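Effector protein B, substrate of the Dot/Icm secretion system (Legionella drancourtii, PDB 4JVS) probably acts as a secreted effector whose GAP domain stimulates GTP hydrolysis by a small host GTPase of the Rab family. Local coordinates at residues A[21-29]-A[52-63]. Residues are numbered along the deposited sequence; the frame is centred on the assembly and turned at random.
Sequences ATPPLLQME and SVRTEEVNFGQL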
loop_
_atom_site.group_PDB
_atom_site.type_symbol
_atom_site.label_atom_id
_atom_site.label_comp_id
_atom_site.label_asym_id
_atom_site.label_seq_id
_atom_site.Cartn_x
_atom_site.Cartn_y
_atom_site.Cartn_z
ATOM N N ALA A 21 15.027 -1.796 35.095
ATOM C CA ALA A 21 13.703 -1.206 34.884
ATOM C C ALA A 21 12.756 -2.203 34.216
ATOM O O ALA A 21 13.139 -2.895 33.269
ATOM C CB ALA A 21 13.802 0.072 34.054
ATOM N N THR A 22 11.518 -2.269 34.698
ATOM C CA THR A 22 10.576 -3.268 34.201
ATOM C C THR A 22 9.780 -2.816 32.971
ATOM O O THR A 22 8.997 -1.865 33.051
ATOM C CB THR A 22 9.611 -3.722 35.313
ATOM O OG1 THR A 22 10.325 -4.543 36.247
ATOM C CG2 THR A 22 8.451 -4.519 34.725
ATOM N N PRO A 23 9.985 -3.504 31.830
ATOM C CA PRO A 23 9.257 -3.253 30.580
ATOM C C PRO A 23 7.766 -3.501 30.755
ATOM O O PRO A 23 7.383 -4.571 31.226
ATOM C CB PRO A 23 9.851 -4.284 29.613
ATOM C CG PRO A 23 10.459 -5.333 30.477
ATOM C CD PRO A 23 10.970 -4.588 31.673
ATOM N N PRO A 24 6.933 -2.514 30.398
ATOM C CA PRO A 24 5.480 -2.613 30.533
ATOM C C PRO A 24 4.876 -3.538 29.488
ATOM O O PRO A 24 5.467 -3.714 28.426
ATOM C CB PRO A 24 5.016 -1.179 30.292
ATOM C CG PRO A 24 6.078 -0.566 29.506
ATOM C CD PRO A 24 7.352 -1.176 29.957
ATOM N N LEU A 25 3.709 -4.104 29.791
ATOM C CA LEU A 25 3.044 -5.064 28.916
ATOM C C LEU A 25 1.880 -4.421 28.175
ATOM O O LEU A 25 0.893 -4.016 28.788
ATOM C CB LEU A 25 2.513 -6.229 29.750
ATOM C CG LEU A 25 1.792 -7.394 29.072
ATOM C CD1 LEU A 25 2.787 -8.391 28.527
ATOM C CD2 LEU A 25 0.892 -8.060 30.070
ATOM N N LEU A 26 1.990 -4.325 26.858
ATOM C CA LEU A 26 0.891 -3.798 26.065
ATOM C C LEU A 26 -0.255 -4.794 26.049
ATOM O O LEU A 26 -0.076 -5.951 25.664
ATOM C CB LEU A 26 1.340 -3.511 24.638
ATOM C CG LEU A 26 2.555 -2.605 24.500
ATOM C CD1 LEU A 26 2.850 -2.413 23.036
ATOM C CD2 LEU A 26 2.334 -1.272 25.209
ATOM N N GLN A 27 -1.429 -4.335 26.467
ATOM C CA GLN A 27 -2.612 -5.184 26.516
ATOM C C GLN A 27 -3.783 -4.584 25.752
ATOM O O GLN A 27 -3.931 -3.358 25.689
ATOM C CB GLN A 27 -3.018 -5.458 27.965
ATOM C CG GLN A 27 -2.392 -6.715 28.547
ATOM C CD GLN A 27 -2.977 -7.080 29.892
ATOM O OE1 GLN A 27 -2.939 -6.281 30.835
ATOM N NE2 GLN A 27 -3.529 -8.288 29.992
ATOM N N MET A 28 -4.637 -5.424 25.199
ATOM C CA MET A 28 -5.745 -4.937 24.418
ATOM C C MET A 28 -7.049 -5.054 25.142
ATOM O O MET A 28 -7.406 -6.079 25.651
ATOM C CB MET A 28 -5.822 -5.642 23.108
ATOM C CG MET A 28 -4.622 -5.395 22.252
ATOM S SD MET A 28 -4.993 -5.773 20.571
ATOM C CE MET A 28 -6.558 -4.975 20.348
ATOM N N GLU A 29 -7.745 -3.940 25.169
ATOM C CA GLU A 29 -8.778 -3.653 26.119
ATOM C C GLU A 29 -10.119 -4.301 25.877
ATOM O O GLU A 29 -10.396 -4.837 24.820
ATOM C CB GLU A 29 -8.934 -2.155 26.306
ATOM C CG GLU A 29 -7.882 -1.316 25.621
ATOM C CD GLU A 29 -7.362 -0.218 26.507
ATOM O OE1 GLU A 29 -7.988 0.838 26.587
ATOM O OE2 GLU A 29 -6.322 -0.422 27.129
ATOM N N SER A 52 12.428 -0.958 27.130
ATOM C CA SER A 52 11.901 -1.959 26.201
ATOM C C SER A 52 10.381 -2.090 26.386
ATOM O O SER A 52 9.773 -1.259 27.063
ATOM C CB SER A 52 12.621 -3.305 26.351
ATOM O OG SER A 52 11.926 -4.179 27.225
ATOM N N VAL A 53 9.777 -3.116 25.783
ATOM C CA VAL A 53 8.319 -3.301 25.823
ATOM C C VAL A 53 7.924 -4.747 25.485
ATOM O O VAL A 53 8.596 -5.403 24.701
ATOM C CB VAL A 53 7.605 -2.307 24.861
ATOM C CG1 VAL A 53 8.056 -2.527 23.417
ATOM C CG2 VAL A 53 6.087 -2.407 24.979
ATOM N N ARG A 54 6.838 -5.239 26.075
ATOM C CA ARG A 54 6.379 -6.607 25.838
ATOM C C ARG A 54 5.119 -6.677 24.963
ATOM O O ARG A 54 3.994 -6.495 25.445
ATOM C CB ARG A 54 6.137 -7.340 27.165
ATOM C CG ARG A 54 7.173 -7.036 28.240
ATOM C CD ARG A 54 7.198 -8.085 29.338
ATOM N NE ARG A 54 5.898 -8.321 29.971
ATOM C CZ ARG A 54 5.476 -7.715 31.079
ATOM N NH1 ARG A 54 6.238 -6.812 31.674
ATOM N NH2 ARG A 54 4.292 -8.011 31.596
ATOM N N THR A 55 5.321 -6.974 23.680
ATOM C CA THR A 55 4.240 -7.013 22.708
ATOM C C THR A 55 3.724 -8.424 22.495
ATOM O O THR A 55 3.044 -8.703 21.505
ATOM C CB THR A 55 4.723 -6.498 21.356
ATOM O OG1 THR A 55 5.766 -7.351 20.872
ATOM C CG2 THR A 55 5.257 -5.086 21.484
ATOM N N GLU A 56 4.051 -9.313 23.426
ATOM C CA GLU A 56 3.713 -10.734 23.315
ATOM C C GLU A 56 2.200 -10.982 23.348
ATOM O O GLU A 56 1.694 -11.874 22.671
ATOM C CB GLU A 56 4.401 -11.530 24.435
ATOM C CG GLU A 56 5.530 -10.769 25.170
ATOM C CD GLU A 56 6.775 -10.542 24.304
ATOM O OE1 GLU A 56 7.490 -9.537 24.528
ATOM O OE2 GLU A 56 7.041 -11.369 23.401
ATOM N N GLU A 57 1.478 -10.189 24.133
ATOM C CA GLU A 57 0.043 -10.400 24.301
ATOM C C GLU A 57 -0.809 -9.552 23.352
ATOM O O GLU A 57 -2.042 -9.506 23.473
ATOM C CB GLU A 57 -0.363 -10.197 25.762
ATOM C CG GLU A 57 0.398 -11.119 26.701
ATOM C CD GLU A 57 -0.271 -11.289 28.051
ATOM O OE1 GLU A 57 0.422 -11.751 28.989
ATOM O OE2 GLU A 57 -1.479 -10.969 28.166
ATOM N N VAL A 58 -0.141 -8.903 22.401
ATOM C CA VAL A 58 -0.819 -8.113 21.385
ATOM C C VAL A 58 -1.247 -9.013 20.215
ATOM O O VAL A 58 -0.426 -9.694 19.608
ATOM C CB VAL A 58 0.075 -6.933 20.892
ATOM C CG1 VAL A 58 -0.617 -6.126 19.802
ATOM C CG2 VAL A 58 0.435 -6.023 22.049
ATOM N N ASN A 59 -2.542 -9.023 19.922
ATOM C CA ASN A 59 -3.054 -9.725 18.757
ATOM C C ASN A 59 -3.185 -8.771 17.578
ATOM O O ASN A 59 -4.115 -7.966 17.520
ATOM C CB ASN A 59 -4.406 -10.359 19.072
ATOM C CG ASN A 59 -4.969 -11.160 17.909
ATOM O OD1 ASN A 59 -4.684 -10.897 16.743
ATOM N ND2 ASN A 59 -5.797 -12.140 18.227
ATOM N N PHE A 60 -2.271 -8.897 16.622
ATOM C CA PHE A 60 -2.197 -7.953 15.518
ATOM C C PHE A 60 -3.446 -7.915 14.634
ATOM O O PHE A 60 -3.851 -6.837 14.191
ATOM C CB PHE A 60 -0.907 -8.144 14.724
ATOM C CG PHE A 60 0.305 -7.660 15.453
ATOM C CD1 PHE A 60 0.567 -6.309 15.558
ATOM C CD2 PHE A 60 1.162 -8.543 16.065
ATOM C CE1 PHE A 60 1.680 -5.856 16.248
ATOM C CE2 PHE A 60 2.268 -8.096 16.752
ATOM C CZ PHE A 60 2.524 -6.755 16.849
ATOM N N GLY A 61 -4.067 -9.072 14.419
ATOM C CA GLY A 61 -5.370 -9.144 13.773
ATOM C C GLY A 61 -6.455 -8.347 14.493
ATOM O O GLY A 61 -7.239 -7.632 13.858
ATOM N N GLN A 62 -6.508 -8.449 15.819
ATOM C CA GLN A 62 -7.477 -7.659 16.582
ATOM C C GLN A 62 -7.096 -6.175 16.606
ATOM O O GLN A 62 -7.963 -5.307 16.640
ATOM C CB GLN A 62 -7.636 -8.188 18.014
ATOM C CG GLN A 62 -7.901 -9.696 18.125
ATOM C CD GLN A 62 -9.271 -10.126 17.616
ATOM O OE1 GLN A 62 -10.307 -9.657 18.101
ATOM N NE2 GLN A 62 -9.281 -11.043 16.644
ATOM N N LEU A 63 -5.798 -5.884 16.595
ATOM C CA LEU A 63 -5.355 -4.504 16.594
ATOM C C LEU A 63 -5.785 -3.864 15.285
ATOM O O LEU A 63 -6.216 -2.710 15.263
ATOM C CB LEU A 63 -3.841 -4.418 16.745
ATOM C CG LEU A 63 -3.286 -3.303 17.642
ATOM C CD1 LEU A 63 -1.829 -3.023 17.320
ATOM C CD2 LEU A 63 -4.102 -2.058 17.510
#
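Leu25 and Arg54 form a single parallel beta bridge in the N-terminal part of the GAP domain, joining the extended chain before helix 34-45 to the loop leading into helix 60-80. Two backbone bonds define it: Arg54 N donates to Pro24 O at 3.1 Å, nearly straight at 165°, and Leu26 N donates to Arg54 O at 3.3 Å, more bent at 144°. Arg54 thus uses its own N and O to bond the residues either side of Leu25, the pattern of a parallel pair. The Arg54 side chain bends at chi3 (-55°) and brings one guanidinium face over Leu25, with Leu25 CB 3.6 Å from Arg54 CZ; the two side chains cross at about a right angle. At the guanidinium edge lies the carbonyl oxygen of Pro23. Leu26 points the other way, into the fold: its CG meets Val53 CG2 at 3.6 Å, its CB meets Val58 CG2 at 3.7 Å, and Trp41 and Leu174 from helices 34-45 and 156-177 also touch it. A type I turn from Thr55 to Val58, closed by a weak bond from Val58 N to Thr55 O, follows the bridge and brings Val58 to Leu26. Further along, Met28 SD packs on Leu63 CG at 4.2 Å, beside the helix start where Asn59, at the N-cap, accepts from Gln62 N through OD1 at 3.2 Å, the donor well above the amide plane. Polar backbone pairing thus fixes the register at one residue, while apolar contacts of Leu26 and Met28 carry the attachment onward to the helix.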